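Local coordinates for protein putative alpha-galactosidase (Bacteroides fragilis, PDB 4NZJ) that probably hydrolyses terminal, non-reducing alpha-D-galactose residues in alpha-D-galactosides, as a member of glycoside hydrolase family 27, at residues A392-S395 and Y401-W404; C339-Y344 and L372-D377. One frame throughout, in Å; residues are numbered along the deposited sequence. Where two conformers were deposited one is given.

In the fold
Contacts 1 and 2 follow one another along the chain. Contact 2 (339-344 with 372-377) joins two helices of the catalytic (beta/alpha)8 barrel and is buried; contact 1 (392-395 with 401-404) lies in the first hairpin of the C-terminal beta-sheet and is partly buried, with Glu393 and Ser395 exposed. They do not touch, their nearest atoms lying about 12 Å apart, yet helix 341-353 concerns both: its first turn is one half of contact 2, and its later residues Leu350 and Met353 pack on Trp404. Contact 1 combines charge, water and an aromatic face, whereas contact 2 rests on a single isoleucine, with its polar bonds made inside or beyond the segments.

Contact 1. Residues A392-S395 and Y401-W404; sequences AERS and YDIW
Arg394 and Asp402 face each other across the beta hairpin of strands 393-397 and 401-407, at the edge of the C-terminal beta-sandwich sheet. A water lies between Arg394 NH1 and Asp402 OD2, in the guanidinium plane at its edge, while the methylene Arg394 CD packs 3.5 Å from Asp402 OD2. Each charge has its salt bridge outside the hairpin, Arg394 NH1 with Glu301 and Asp402 OD1 with Arg420. Asp402 OD2, the other carboxylate oxygen, accepts from Trp404 NE1 at 3.0 Å on its anti side, 27° out of the carboxylate plane, which ties the indole to its own strand. The backbone adds a weak bond, Ser395 N to Ile403 O (2.9 Å).

Arg394 and Trp404 form a non-hydrogen-bonded antiparallel pair. Arg394 CB stands 3.6 Å from the centroid of the six-membered ring of Trp404, 4° off its normal, a CH-pi contact. With CG anti to the backbone N (chi1 -176°), the arginine chain runs on across the indole. Ala392 O meets the ring edge, and Leu350 and Met353 of helix 341-353 also pack on Trp404. The aliphatic part of Arg394 thus covers the indole and carries the guanidinium past it to Glu301, with the water to Asp402 as an additional link.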
loop_
_atom_site.group_PDB
_atom_site.type_symbol
_atom_site.label_atom_id
_atom_site.label_comp_id
_atom_site.label_asym_id
_atom_site.label_seq_id
_atom_site.Cartn_x
_atom_site.Cartn_y
_atom_site.Cartn_z
ATOM N N ALA A 392 -6.175 6.146 11.196
ATOM C CA ALA A 392 -7.433 6.609 11.790
ATOM C C ALA A 392 -7.762 5.848 13.067
ATOM O O ALA A 392 -7.553 4.637 13.147
ATOM C CB ALA A 392 -8.575 6.449 10.810
ATOM N N GLU A 393 -8.281 6.570 14.050
ATOM C CA GLU A 393 -8.825 5.966 15.254
ATOM C C GLU A 393 -10.298 5.697 15.025
ATOM O O GLU A 393 -10.986 6.499 14.386
ATOM C CB GLU A 393 -8.674 6.910 16.439
ATOM C CG GLU A 393 -7.247 7.065 16.940
ATOM C CD GLU A 393 -7.137 8.122 18.020
ATOM O OE1 GLU A 393 -7.180 9.323 17.683
ATOM O OE2 GLU A 393 -7.005 7.758 19.208
ATOM N N ARG A 394 -10.787 4.579 15.552
ATOM C CA ARG A 394 -12.218 4.326 15.562
ATOM C C ARG A 394 -12.757 4.952 16.839
ATOM O O ARG A 394 -12.786 4.324 17.903
ATOM C CB ARG A 394 -12.531 2.833 15.474
ATOM C CG ARG A 394 -14.026 2.551 15.396
ATOM C CD ARG A 394 -14.320 1.075 15.246
ATOM N NE ARG A 394 -13.849 0.312 16.397
ATOM C CZ ARG A 394 -13.812 -1.020 16.465
ATOM N NH1 ARG A 394 -14.208 -1.758 15.440
ATOM N NH2 ARG A 394 -13.371 -1.614 17.561
ATOM N N SER A 395 -13.160 6.214 16.721
ATOM C CA SER A 395 -13.582 7.014 17.865
ATOM C C SER A 395 -14.884 6.521 18.477
ATOM O O SER A 395 -15.095 6.651 19.690
ATOM C CB SER A 395 -13.732 8.478 17.455
ATOM O OG SER A 395 -12.505 8.979 16.954
ATOM N N TYR A 401 -22.939 1.285 13.485
ATOM C CA TYR A 401 -21.971 2.041 12.703
ATOM C C TYR A 401 -20.728 2.462 13.483
ATOM O O TYR A 401 -20.755 2.583 14.717
ATOM C CB TYR A 401 -22.644 3.269 12.062
ATOM C CG TYR A 401 -23.118 4.333 13.030
ATOM C CD1 TYR A 401 -22.242 5.299 13.521
ATOM C CD2 TYR A 401 -24.449 4.401 13.424
ATOM C CE1 TYR A 401 -22.671 6.281 14.394
ATOM C CE2 TYR A 401 -24.886 5.383 14.298
ATOM C CZ TYR A 401 -23.995 6.316 14.779
ATOM O OH TYR A 401 -24.422 7.297 15.642
ATOM N N ASP A 402 -19.652 2.687 12.735
ATOM C CA ASP A 402 -18.410 3.217 13.259
ATOM C C ASP A 402 -18.242 4.661 12.804
ATOM O O ASP A 402 -18.684 5.031 11.706
ATOM C CB ASP A 402 -17.186 2.520 12.675
ATOM C CG ASP A 402 -17.069 1.062 13.037
ATOM O OD1 ASP A 402 -17.754 0.597 13.966
ATOM O OD2 ASP A 402 -16.236 0.406 12.368
ATOM N N ILE A 403 -17.557 5.446 13.627
ATOM C CA ILE A 403 -16.998 6.730 13.216
ATOM C C ILE A 403 -15.485 6.631 13.360
ATOM O O ILE A 403 -14.987 6.437 14.470
ATOM C CB ILE A 403 -17.492 7.890 14.104
ATOM C CG1 ILE A 403 -19.015 8.011 14.042
ATOM C CG2 ILE A 403 -16.847 9.204 13.677
ATOM C CD1 ILE A 403 -19.551 8.249 12.650
ATOM N N TRP A 404 -14.768 6.740 12.244
ATOM C CA TRP A 404 -13.308 6.716 12.234
ATOM C C TRP A 404 -12.808 8.118 11.930
ATOM O O TRP A 404 -13.396 8.818 11.108
ATOM C CB TRP A 404 -12.789 5.767 11.163
ATOM C CG TRP A 404 -13.088 4.322 11.374
ATOM C CD1 TRP A 404 -14.283 3.692 11.184
ATOM C CD2 TRP A 404 -12.155 3.307 11.758
ATOM N NE1 TRP A 404 -14.158 2.347 11.451
ATOM C CE2 TRP A 404 -12.860 2.085 11.798
ATOM C CE3 TRP A 404 -10.795 3.315 12.081
ATOM C CZ2 TRP A 404 -12.249 0.877 12.155
ATOM C CZ3 TRP A 404 -10.185 2.111 12.432
ATOM C CH2 TRP A 404 -10.915 0.912 12.465
HETATM O O HOH W 1 -14.839 -1.778 12.984
#

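Contact 2. Residues C339-Y344 and L372-D377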
loop_
_atom_site.group_PDB
_atom_site.type_symbol
_atom_site.label_atom_id
_atom_site.label_comp_id
_atom_site.label_asym_id
_atom_site.label_seq_id
_atom_site.Cartn_x
_atom_site.Cartn_y
_atom_site.Cartn_z
ATOM N N CYS A 339 -17.888 -10.526 -1.816
ATOM C CA CYS A 339 -18.602 -9.423 -1.174
ATOM C C CYS A 339 -19.369 -8.593 -2.201
ATOM O O CYS A 339 -19.184 -8.745 -3.409
ATOM C CB CYS A 339 -17.617 -8.526 -0.428
ATOM S SG CYS A 339 -16.595 -9.404 0.787
ATOM N N THR A 340 -20.231 -7.707 -1.714
ATOM C CA THR A 340 -20.957 -6.794 -2.591
ATOM C C THR A 340 -20.066 -5.615 -2.982
ATOM O O THR A 340 -19.029 -5.375 -2.363
ATOM C CB THR A 340 -22.233 -6.246 -1.922
ATOM O OG1 THR A 340 -21.881 -5.300 -0.904
ATOM C CG2 THR A 340 -23.063 -7.378 -1.318
ATOM N N GLN A 341 -20.487 -4.878 -4.008
ATOM C CA GLN A 341 -19.747 -3.701 -4.471
ATOM C C GLN A 341 -19.582 -2.693 -3.335
ATOM O O GLN A 341 -18.495 -2.157 -3.126
ATOM C CB GLN A 341 -20.465 -3.052 -5.666
ATOM C CG GLN A 341 -19.900 -1.715 -6.143
ATOM C CD GLN A 341 -18.612 -1.842 -6.943
ATOM O OE1 GLN A 341 -18.241 -2.927 -7.397
ATOM N NE2 GLN A 341 -17.929 -0.716 -7.136
ATOM N N GLU A 342 -20.661 -2.434 -2.608
ATOM C CA GLU A 342 -20.597 -1.486 -1.499
ATOM C C GLU A 342 -19.651 -1.971 -0.406
ATOM O O GLU A 342 -18.904 -1.178 0.169
ATOM C CB GLU A 342 -21.983 -1.229 -0.908
ATOM C CG GLU A 342 -22.038 0.027 -0.046
ATOM C CD GLU A 342 -21.969 1.296 -0.886
ATOM O OE1 GLU A 342 -23.026 1.713 -1.405
ATOM O OE2 GLU A 342 -20.869 1.878 -1.027
ATOM N N GLN A 343 -19.663 -3.275 -0.138
ATOM C CA GLN A 343 -18.750 -3.844 0.854
ATOM C C GLN A 343 -17.295 -3.666 0.429
ATOM O O GLN A 343 -16.456 -3.262 1.219
ATOM C CB GLN A 343 -19.072 -5.314 1.093
ATOM C CG GLN A 343 -20.290 -5.503 1.971
ATOM C CD GLN A 343 -20.762 -6.930 2.043
ATOM O OE1 GLN A 343 -20.414 -7.760 1.205
ATOM N NE2 GLN A 343 -21.597 -7.221 3.035
ATOM N N TYR A 344 -17.003 -3.950 -0.836
ATOM C CA TYR A 344 -15.668 -3.702 -1.368
ATOM C C TYR A 344 -15.250 -2.227 -1.277
ATOM O O TYR A 344 -14.112 -1.924 -0.953
ATOM C CB TYR A 344 -15.558 -4.174 -2.817
ATOM C CG TYR A 344 -15.498 -5.675 -2.995
ATOM C CD1 TYR A 344 -14.709 -6.477 -2.166
ATOM C CD2 TYR A 344 -16.200 -6.290 -4.024
ATOM C CE1 TYR A 344 -14.643 -7.850 -2.355
ATOM C CE2 TYR A 344 -16.139 -7.660 -4.217
ATOM C CZ TYR A 344 -15.358 -8.435 -3.382
ATOM O OH TYR A 344 -15.311 -9.796 -3.581
ATOM N N LEU A 372 -12.214 -0.881 -10.745
ATOM C CA LEU A 372 -11.245 0.196 -10.920
ATOM C C LEU A 372 -11.760 1.522 -10.345
ATOM O O LEU A 372 -10.971 2.318 -9.848
ATOM C CB LEU A 372 -10.849 0.338 -12.392
ATOM C CG LEU A 372 -9.873 -0.766 -12.822
ATOM C CD1 LEU A 372 -9.902 -0.971 -14.320
ATOM C CD2 LEU A 372 -8.456 -0.473 -12.358
ATOM N N LYS A 373 -13.074 1.736 -10.366
ATOM C CA LYS A 373 -13.644 2.948 -9.778
ATOM C C LYS A 373 -13.296 3.031 -8.293
ATOM O O LYS A 373 -13.038 4.114 -7.764
ATOM C CB LYS A 373 -15.168 3.002 -9.982
ATOM C CG LYS A 373 -15.836 4.257 -9.431
ATOM C CD LYS A 373 -17.341 4.233 -9.662
ATOM N N ILE A 374 -13.283 1.881 -7.628
ATOM C CA ILE A 374 -12.911 1.819 -6.225
ATOM C C ILE A 374 -11.403 2.012 -6.062
ATOM O O ILE A 374 -10.959 2.907 -5.339
ATOM C CB ILE A 374 -13.344 0.485 -5.580
ATOM C CG1 ILE A 374 -14.873 0.370 -5.588
ATOM C CG2 ILE A 374 -12.781 0.377 -4.169
ATOM C CD1 ILE A 374 -15.391 -1.023 -5.285
ATOM N N LEU A 375 -10.612 1.182 -6.739
ATOM C CA LEU A 375 -9.160 1.170 -6.539
ATOM C C LEU A 375 -8.452 2.456 -6.977
ATOM O O LEU A 375 -7.343 2.738 -6.517
ATOM C CB LEU A 375 -8.541 -0.029 -7.259
ATOM C CG LEU A 375 -8.936 -1.403 -6.727
ATOM C CD1 LEU A 375 -8.353 -2.473 -7.629
ATOM C CD2 LEU A 375 -8.446 -1.588 -5.301
ATOM N N LEU A 376 -9.082 3.230 -7.861
ATOM C CA LEU A 376 -8.481 4.454 -8.392
ATOM C C LEU A 376 -9.061 5.735 -7.783
ATOM O O LEU A 376 -8.830 6.821 -8.307
ATOM C CB LEU A 376 -8.655 4.507 -9.905
ATOM C CG LEU A 376 -8.078 3.340 -10.705
ATOM C CD1 LEU A 376 -8.354 3.551 -12.185
ATOM C CD2 LEU A 376 -6.589 3.194 -10.436
ATOM N N ASP A 377 -9.786 5.611 -6.676
ATOM C CA ASP A 377 -10.464 6.761 -6.057
ATOM C C ASP A 377 -9.416 7.775 -5.581
ATOM O O ASP A 377 -8.692 7.495 -4.632
ATOM C CB ASP A 377 -11.326 6.276 -4.892
ATOM C CG ASP A 377 -12.215 7.357 -4.333
ATOM O OD1 ASP A 377 -11.692 8.424 -3.952
ATOM O OD2 ASP A 377 -13.442 7.128 -4.269
#
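Two helices on the outside of the catalytic (beta/alpha)8 barrel meet here: the first turn of helix 341-353, and the end of helix 369-375, which follows the last barrel strand, 358-360. Ile374 is the residue that bridges them, and its CA lies 7.9 Å from the CA of Tyr344, the nearest such pair. CG1 of Ile374, lying beside the backbone N (chi1 -64°), sends CD1 toward the other helix, where it packs 4.0 Å from Tyr344 CB. In the conformer given, the Gln341 amide also comes close to Ile374 CD1, though just how close is uncertain; the two side chains pass alongside each other in opposite directions, without a hydrogen bond. In that conformer Gln341 NE2 donates instead to Ser370 O, at the start of the same helix as Ile374. Further along helix 341-353, Lys345 and Phe348 also touch Ile374.

The helix start is shaped by a capping box. Thr340 is the N-cap, and its OG1 accepts from Gln343 N at 3.1 Å; in return Thr340 N donates to Gln343 OE1 at 2.9 Å, almost straight at 170° but tilted from the carbonyl plane. One residue earlier, Cys339 N donates to Tyr344 OH at 3.2 Å, while Cys339 CB lies over one face of the tyrosine ring, 3.6 Å above its plane and toward the rim.

Between the two helices, the contact is therefore a small van der Waals one, burying 149 Å² in all: an isoleucine branch against a tyrosine CB and a glutamine amide. The Tyr344 hydroxyl is held by Cys339 N, Asp281 and Asp326 N, so the ring is fixed at its far end and gives the interface mainly its CB.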